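Local coordinates for protein chaperone CupB2 (Pseudomonas aeruginosa, PDB 3Q48) that probably acts as a periplasmic folding chaperone in fimbrial biogenesis, as other members of the pilus chaperone family do, at residues R229-V232 against G238-T241. Numbering follows the deposited sequence.
Sequences RYEV and GRNT
Arg239 and Glu231 face each other diagonally across an antiparallel hairpin, a worked example of backbone pairing with a charged pair at its margin; their salt bridge is less sure, because the model sets its atoms implausibly close. With CG beside the backbone N (chi1 -66°) and a bend at chi3, the Arg239 chain is directed toward Glu231, whose OE1 meets the guanidinium at its edge, near its plane, with the carboxylate turned 33° from it, though the placement of NH1 and OE1 is doubtful. A CA-H...O contact joins Arg239 CA to Val232 O at 3.2 Å. That same carbonyl accepts the amide of Asn240, N to O 3.1 Å, and Asn240 O in turn takes the Val232 N-H at 2.8 Å, closing a hydrogen-bonded pair. Val232 CG2 lies 3.7 Å from Asn240 O. Thr241 and Glu231 form the next, non-hydrogen-bonded pair, CA to CA 4.3 Å, and share a face, where Glu231 CG packs 4.0 Å from Thr241 CB. Beside this pair, Thr241 CA makes a CA-H...O contact with Tyr230 O, 3.3 Å. In the C-terminal Ig-like domain, strand 239-245 is the outermost of its four-stranded sheet within the chain, while strand 227-233 bonds on its other side to strand 185-194, where Val232 packs on Val185 and Phe187.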
ATOM      1  N   ARG A 229      -8.427  17.782   6.507  1.00 27.79           N
ATOM      2  CA  ARG A 229      -8.582  17.474   5.062  1.00 25.38           C
ATOM      3  C   ARG A 229      -7.596  16.408   4.712  1.00 24.26           C
ATOM      4  O   ARG A 229      -6.389  16.547   5.002  1.00 23.25           O
ATOM      5  CB  ARG A 229      -8.295  18.699   4.200  1.00 26.19           C
ATOM      6  CG  ARG A 229      -8.228  18.432   2.689  1.00 25.69           C
ATOM      7  CD  ARG A 229      -8.223  19.763   1.907  1.00 25.22           C
ATOM      8  NE  ARG A 229      -9.470  20.491   2.091  1.00 27.61           N
ATOM      9  CZ  ARG A 229      -9.765  21.670   1.547  1.00 28.93           C
ATOM     10  NH1 ARG A 229      -8.892  22.291   0.757  1.00 26.51           N
ATOM     11  NH2 ARG A 229     -10.947  22.236   1.814  1.00 29.13           N
ATOM     12  N   TYR A 230      -8.076  15.329   4.098  1.00 22.50           N
ATOM     13  CA  TYR A 230      -7.180  14.259   3.822  1.00 22.06           C
ATOM     14  C   TYR A 230      -7.411  13.602   2.477  1.00 23.55           C
ATOM     15  O   TYR A 230      -8.555  13.546   1.988  1.00 24.78           O
ATOM     16  CB  TYR A 230      -7.222  13.237   4.968  1.00 22.68           C
ATOM     17  CG  TYR A 230      -8.576  12.617   5.286  1.00 22.97           C
ATOM     18  CD1 TYR A 230      -8.990  11.471   4.632  1.00 23.60           C
ATOM     19  CD2 TYR A 230      -9.432  13.174   6.262  1.00 22.50           C
ATOM     20  CE1 TYR A 230     -10.229  10.861   4.936  1.00 24.88           C
ATOM     21  CE2 TYR A 230     -10.684  12.592   6.561  1.00 23.12           C
ATOM     22  CZ  TYR A 230     -11.065  11.426   5.887  1.00 26.25           C
ATOM     23  OH  TYR A 230     -12.274  10.797   6.127  1.00 25.07           O
ATOM     24  N   GLU A 231      -6.328  13.082   1.882  1.00 23.05           N
ATOM     25  CA  GLU A 231      -6.391  12.470   0.576  1.00 23.02           C
ATOM     26  C   GLU A 231      -5.960  11.053   0.716  1.00 23.82           C
ATOM     27  O   GLU A 231      -4.923  10.783   1.327  1.00 24.42           O
ATOM     28  CB  GLU A 231      -5.440  13.140  -0.420  1.00 22.31           C
ATOM     29  CG  GLU A 231      -5.796  14.577  -0.752  1.00 24.77           C
ATOM     30  CD  GLU A 231      -4.971  15.193  -1.892  1.00 27.62           C
ATOM     31  OE1 GLU A 231      -4.230  14.467  -2.596  1.00 31.26           O
ATOM     32  OE2 GLU A 231      -5.071  16.415  -2.098  1.00 29.96           O
ATOM     33  N   VAL A 232      -6.699  10.144   0.090  1.00 23.70           N
ATOM     34  CA  VAL A 232      -6.387   8.774   0.213  1.00 23.87           C
ATOM     35  C   VAL A 232      -6.129   8.143  -1.137  1.00 23.85           C
ATOM     36  O   VAL A 232      -6.714   8.557  -2.109  1.00 26.88           O
ATOM     37  CB  VAL A 232      -7.530   8.061   0.962  1.00 24.96           C
ATOM     38  CG1 VAL A 232      -7.661   8.667   2.394  1.00 25.65           C
ATOM     39  CG2 VAL A 232      -8.782   8.234   0.240  1.00 25.88           C
ATOM     40  N   GLY A 238      -5.027   6.223  -7.806  1.00 31.17           N
ATOM     41  CA  GLY A 238      -5.710   7.524  -7.824  1.00 31.01           C
ATOM     42  C   GLY A 238      -5.988   8.040  -6.421  1.00 30.92           C
ATOM     43  O   GLY A 238      -5.780   7.337  -5.402  1.00 31.09           O
ATOM     44  N   ARG A 239      -6.458   9.272  -6.328  1.00 30.74           N
ATOM     45  CA  ARG A 239      -6.596   9.889  -5.023  1.00 29.61           C
ATOM     46  C   ARG A 239      -7.983  10.473  -4.913  1.00 29.08           C
ATOM     47  O   ARG A 239      -8.539  10.939  -5.881  1.00 29.92           O
ATOM     48  CB  ARG A 239      -5.478  10.939  -4.796  1.00 30.42           C
ATOM     49  CG  ARG A 239      -4.092  10.345  -4.712  1.00 32.37           C
ATOM     50  CD  ARG A 239      -3.073  11.315  -4.275  1.00 40.58           C
ATOM     51  NE  ARG A 239      -2.738  12.176  -5.399  1.00 50.92           N
ATOM     52  CZ  ARG A 239      -2.616  13.490  -5.313  1.00 54.35           C
ATOM     53  NH1 ARG A 239      -2.778  14.094  -4.150  1.00 55.90           N
ATOM     54  NH2 ARG A 239      -2.344  14.194  -6.387  1.00 56.85           N
ATOM     55  N   ASN A 240      -8.543  10.425  -3.716  1.00 28.07           N
ATOM     56  CA  ASN A 240      -9.809  11.010  -3.406  1.00 27.61           C
ATOM     57  C   ASN A 240      -9.591  11.858  -2.160  1.00 27.50           C
ATOM     58  O   ASN A 240      -8.705  11.544  -1.371  1.00 27.24           O
ATOM     59  CB  ASN A 240     -10.794   9.896  -3.119  1.00 27.88           C
ATOM     60  CG  ASN A 240     -11.060   9.060  -4.338  1.00 29.67           C
ATOM     61  OD1 ASN A 240     -11.912   9.414  -5.135  1.00 36.53           O
ATOM     62  ND2 ASN A 240     -10.304   7.974  -4.520  1.00 30.17           N
ATOM     63  N   THR A 241     -10.396  12.912  -1.972  1.00 26.91           N
ATOM     64  CA  THR A 241     -10.240  13.777  -0.817  1.00 25.52           C
ATOM     65  C   THR A 241     -11.496  13.918   0.064  1.00 26.62           C
ATOM     66  O   THR A 241     -12.615  13.787  -0.392  1.00 26.86           O
ATOM     67  CB  THR A 241      -9.671  15.192  -1.243  1.00 25.68           C
ATOM     68  OG1 THR A 241      -9.559  16.050  -0.088  1.00 22.85           O
ATOM     69  CG2 THR A 241     -10.534  15.806  -2.256  1.00 23.27           C
TER